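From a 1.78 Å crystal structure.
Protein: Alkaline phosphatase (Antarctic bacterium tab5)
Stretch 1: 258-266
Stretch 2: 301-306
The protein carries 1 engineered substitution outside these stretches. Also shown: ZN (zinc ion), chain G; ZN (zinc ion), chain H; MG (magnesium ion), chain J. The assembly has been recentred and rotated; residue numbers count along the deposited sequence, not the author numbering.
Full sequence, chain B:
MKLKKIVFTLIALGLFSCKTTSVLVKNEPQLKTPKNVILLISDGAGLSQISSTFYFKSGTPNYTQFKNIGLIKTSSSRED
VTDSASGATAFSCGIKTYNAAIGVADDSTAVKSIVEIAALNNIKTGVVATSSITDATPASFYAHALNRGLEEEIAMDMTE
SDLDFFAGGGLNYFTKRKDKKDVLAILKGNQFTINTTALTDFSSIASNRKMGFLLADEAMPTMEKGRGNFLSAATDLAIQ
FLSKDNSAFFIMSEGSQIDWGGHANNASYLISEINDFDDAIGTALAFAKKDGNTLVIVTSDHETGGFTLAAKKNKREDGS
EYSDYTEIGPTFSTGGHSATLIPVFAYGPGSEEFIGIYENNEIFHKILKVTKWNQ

Stretch 1 258-266: IDWGGHANN
Stretch 2 301-306: DHETGG

This is a small, close-packed contact in which the last turns of a metal-binding helix lie against a short strand and its glycine turn, made by packing and one water link, with no clear direct hydrogen bond between the two stretches; each stretch supplies ligands to a different zinc. It buries 209 Å² in all.

Helix 258-263 has regular helical angles, and Gly262 N to Ile258 O (3.2 Å) and His263 N to Asp259 O (2.9 Å) are among its backbone hydrogen bonds. It ends in a Schellman motif: Asn265 takes phi/psi 51/46, with Asn266 N bonded to Gly261 O at 2.9 Å and Asn265 N to Gly262 O at 3.1 Å.

In the register, the nearest CA pair is Gly262 and Gly305, 4.8 Å apart (CA to CA). A CB on Gly262 would point toward the other stretch and fall 2.1 Å from Thr304 OG1; its absence lets Gly262 CA sit 3.4 Å from that oxygen. Gly305, at 94/-13, has its CA 3.8 Å from Gly262 O. A CB there would come 2.9 Å from Gly262 O and jam against the preceding carbonyl, so both the backbone and the neighbour call for glycine.

The CA-to-CB bond of Thr304 (-140/139) points toward the helix stretch, with chi1 between wells at 101°. A water links the stretches, donating to Ile258 O at 2.9 Å and accepting a weak bond from Thr304 OG1 at 3.4 Å.

Both zinc sites are completed elsewhere in the structure. Asp259 (chi1 t) binds the chain G zinc through OD2 at 2.3 Å and OD1 at 2.6 Å, joined by His263 NE2 (chi1 m) at 2.1 Å. Asp301 OD2 (2.0 Å) and His302 NE2 (2.1 Å), both chi1 p, bind the chain H zinc. Asp259 OD1 meets the His302 ring edge, 3.4 Å from CE1, while His302 ND1 donates to Glu303 O at 3.0 Å.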

# COMPACT_ATOMS: atom_id res chain seq x y z
N ILE B 258 4.42 -15.26 -8.72
CA ILE B 258 4.77 -14.49 -7.55
C ILE B 258 4.16 -15.16 -6.31
O ILE B 258 4.79 -15.26 -5.25
CB ILE B 258 4.28 -13.04 -7.66
CG1 ILE B 258 4.93 -12.36 -8.88
CG2 ILE B 258 4.58 -12.27 -6.38
CD1 ILE B 258 4.16 -11.14 -9.41
N ASP B 259 2.93 -15.63 -6.47
CA ASP B 259 2.21 -16.33 -5.41
C ASP B 259 2.96 -17.57 -4.93
O ASP B 259 3.05 -17.85 -3.74
CB ASP B 259 0.82 -16.71 -5.95
CG ASP B 259 -0.03 -17.44 -4.92
OD1 ASP B 259 -0.24 -16.92 -3.82
OD2 ASP B 259 -0.51 -18.55 -5.23
N TRP B 260 3.54 -18.31 -5.87
CA TRP B 260 4.21 -19.56 -5.54
C TRP B 260 5.50 -19.33 -4.75
O TRP B 260 5.82 -20.09 -3.83
CB TRP B 260 4.46 -20.39 -6.80
CG TRP B 260 3.21 -20.57 -7.64
CD1 TRP B 260 1.93 -20.23 -7.29
CD2 TRP B 260 3.12 -21.17 -8.94
NE1 TRP B 260 1.06 -20.56 -8.30
CE2 TRP B 260 1.76 -21.14 -9.32
CE3 TRP B 260 4.06 -21.73 -9.82
CZ2 TRP B 260 1.31 -21.64 -10.55
CZ3 TRP B 260 3.61 -22.22 -11.04
CH2 TRP B 260 2.25 -22.18 -11.39
N GLY B 261 6.23 -18.27 -5.09
CA GLY B 261 7.38 -17.86 -4.31
C GLY B 261 6.97 -17.53 -2.88
O GLY B 261 7.67 -17.89 -1.93
N GLY B 262 5.83 -16.85 -2.73
CA GLY B 262 5.30 -16.51 -1.41
C GLY B 262 4.93 -17.74 -0.59
O GLY B 262 5.25 -17.84 0.59
N HIS B 263 4.23 -18.68 -1.23
CA HIS B 263 3.82 -19.92 -0.56
C HIS B 263 5.02 -20.70 -0.08
O HIS B 263 5.00 -21.28 1.00
CB HIS B 263 3.00 -20.80 -1.50
CG HIS B 263 1.56 -20.39 -1.59
ND1 HIS B 263 0.72 -20.41 -0.50
CD2 HIS B 263 0.81 -19.98 -2.64
CE1 HIS B 263 -0.48 -20.01 -0.87
NE2 HIS B 263 -0.46 -19.75 -2.16
N ALA B 264 6.08 -20.71 -0.88
CA ALA B 264 7.27 -21.48 -0.55
C ALA B 264 8.18 -20.74 0.42
O ALA B 264 9.19 -21.29 0.88
CB ALA B 264 8.03 -21.84 -1.81
N ASN B 265 7.81 -19.50 0.75
CA ASN B 265 8.69 -18.62 1.53
C ASN B 265 10.08 -18.57 0.90
O ASN B 265 11.10 -18.70 1.59
CB ASN B 265 8.76 -19.06 3.00
CG ASN B 265 7.45 -18.82 3.76
OD1 ASN B 265 6.43 -18.40 3.19
ND2 ASN B 265 7.49 -19.07 5.05
N ASN B 266 10.10 -18.39 -0.42
CA ASN B 266 11.33 -18.39 -1.20
C ASN B 266 11.59 -17.00 -1.79
O ASN B 266 11.06 -16.65 -2.84
CB ASN B 266 11.21 -19.42 -2.33
CG ASN B 266 12.49 -19.55 -3.15
OD1 ASN B 266 13.32 -18.63 -3.20
ND2 ASN B 266 12.66 -20.70 -3.80
N ASP B 301 -4.48 -10.01 -6.58
CA ASP B 301 -5.70 -10.60 -6.05
C ASP B 301 -5.69 -10.66 -4.52
O ASP B 301 -6.74 -10.64 -3.90
CB ASP B 301 -5.97 -11.99 -6.69
CG ASP B 301 -4.81 -12.97 -6.51
OD1 ASP B 301 -3.68 -12.52 -6.23
OD2 ASP B 301 -5.05 -14.20 -6.67
N HIS B 302 -4.48 -10.70 -3.94
CA HIS B 302 -4.27 -10.78 -2.49
C HIS B 302 -2.75 -10.81 -2.25
O HIS B 302 -1.98 -10.83 -3.21
CB HIS B 302 -4.87 -12.07 -1.94
CG HIS B 302 -4.34 -13.29 -2.62
ND1 HIS B 302 -3.12 -13.84 -2.29
CD2 HIS B 302 -4.82 -14.01 -3.65
CE1 HIS B 302 -2.89 -14.87 -3.09
NE2 HIS B 302 -3.91 -15.00 -3.92
N GLU B 303 -2.34 -10.83 -0.99
CA GLU B 303 -0.92 -10.94 -0.64
C GLU B 303 -0.65 -12.38 -0.23
O GLU B 303 -1.58 -13.08 0.19
CB GLU B 303 -0.59 -10.02 0.55
CG GLU B 303 0.90 -9.89 0.88
CD GLU B 303 1.47 -10.94 1.87
OE1 GLU B 303 0.70 -11.72 2.48
OE2 GLU B 303 2.71 -10.96 2.02
N THR B 304 0.59 -12.85 -0.33
CA THR B 304 0.88 -14.17 0.23
C THR B 304 2.22 -14.27 0.93
O THR B 304 3.21 -13.72 0.47
CB THR B 304 0.74 -15.34 -0.78
OG1 THR B 304 2.02 -15.74 -1.26
CG2 THR B 304 -0.15 -14.96 -1.92
N GLY B 305 2.22 -14.96 2.07
CA GLY B 305 3.45 -15.25 2.79
C GLY B 305 3.83 -14.27 3.88
O GLY B 305 4.70 -14.56 4.70
N GLY B 306 3.19 -13.10 3.91
CA GLY B 306 3.58 -12.07 4.86
C GLY B 306 5.00 -11.62 4.57
O GLY B 306 5.77 -11.32 5.48
ZN ZN G . -1.85 -18.89 -3.42
ZN ZN H . -3.81 -15.60 -5.91
MG MG J . 15.73 -19.09 -3.23
O HOH W 1 4.03 -13.56 -3.00
O HOH W 2 15.40 -20.48 -5.21
O HOH W 3 -2.68 -21.13 -4.38
O HOH W 4 18.32 -18.99 -3.20
O HOH W 5 15.37 -21.09 -1.71
O HOH W 6 15.79 -17.18 -1.63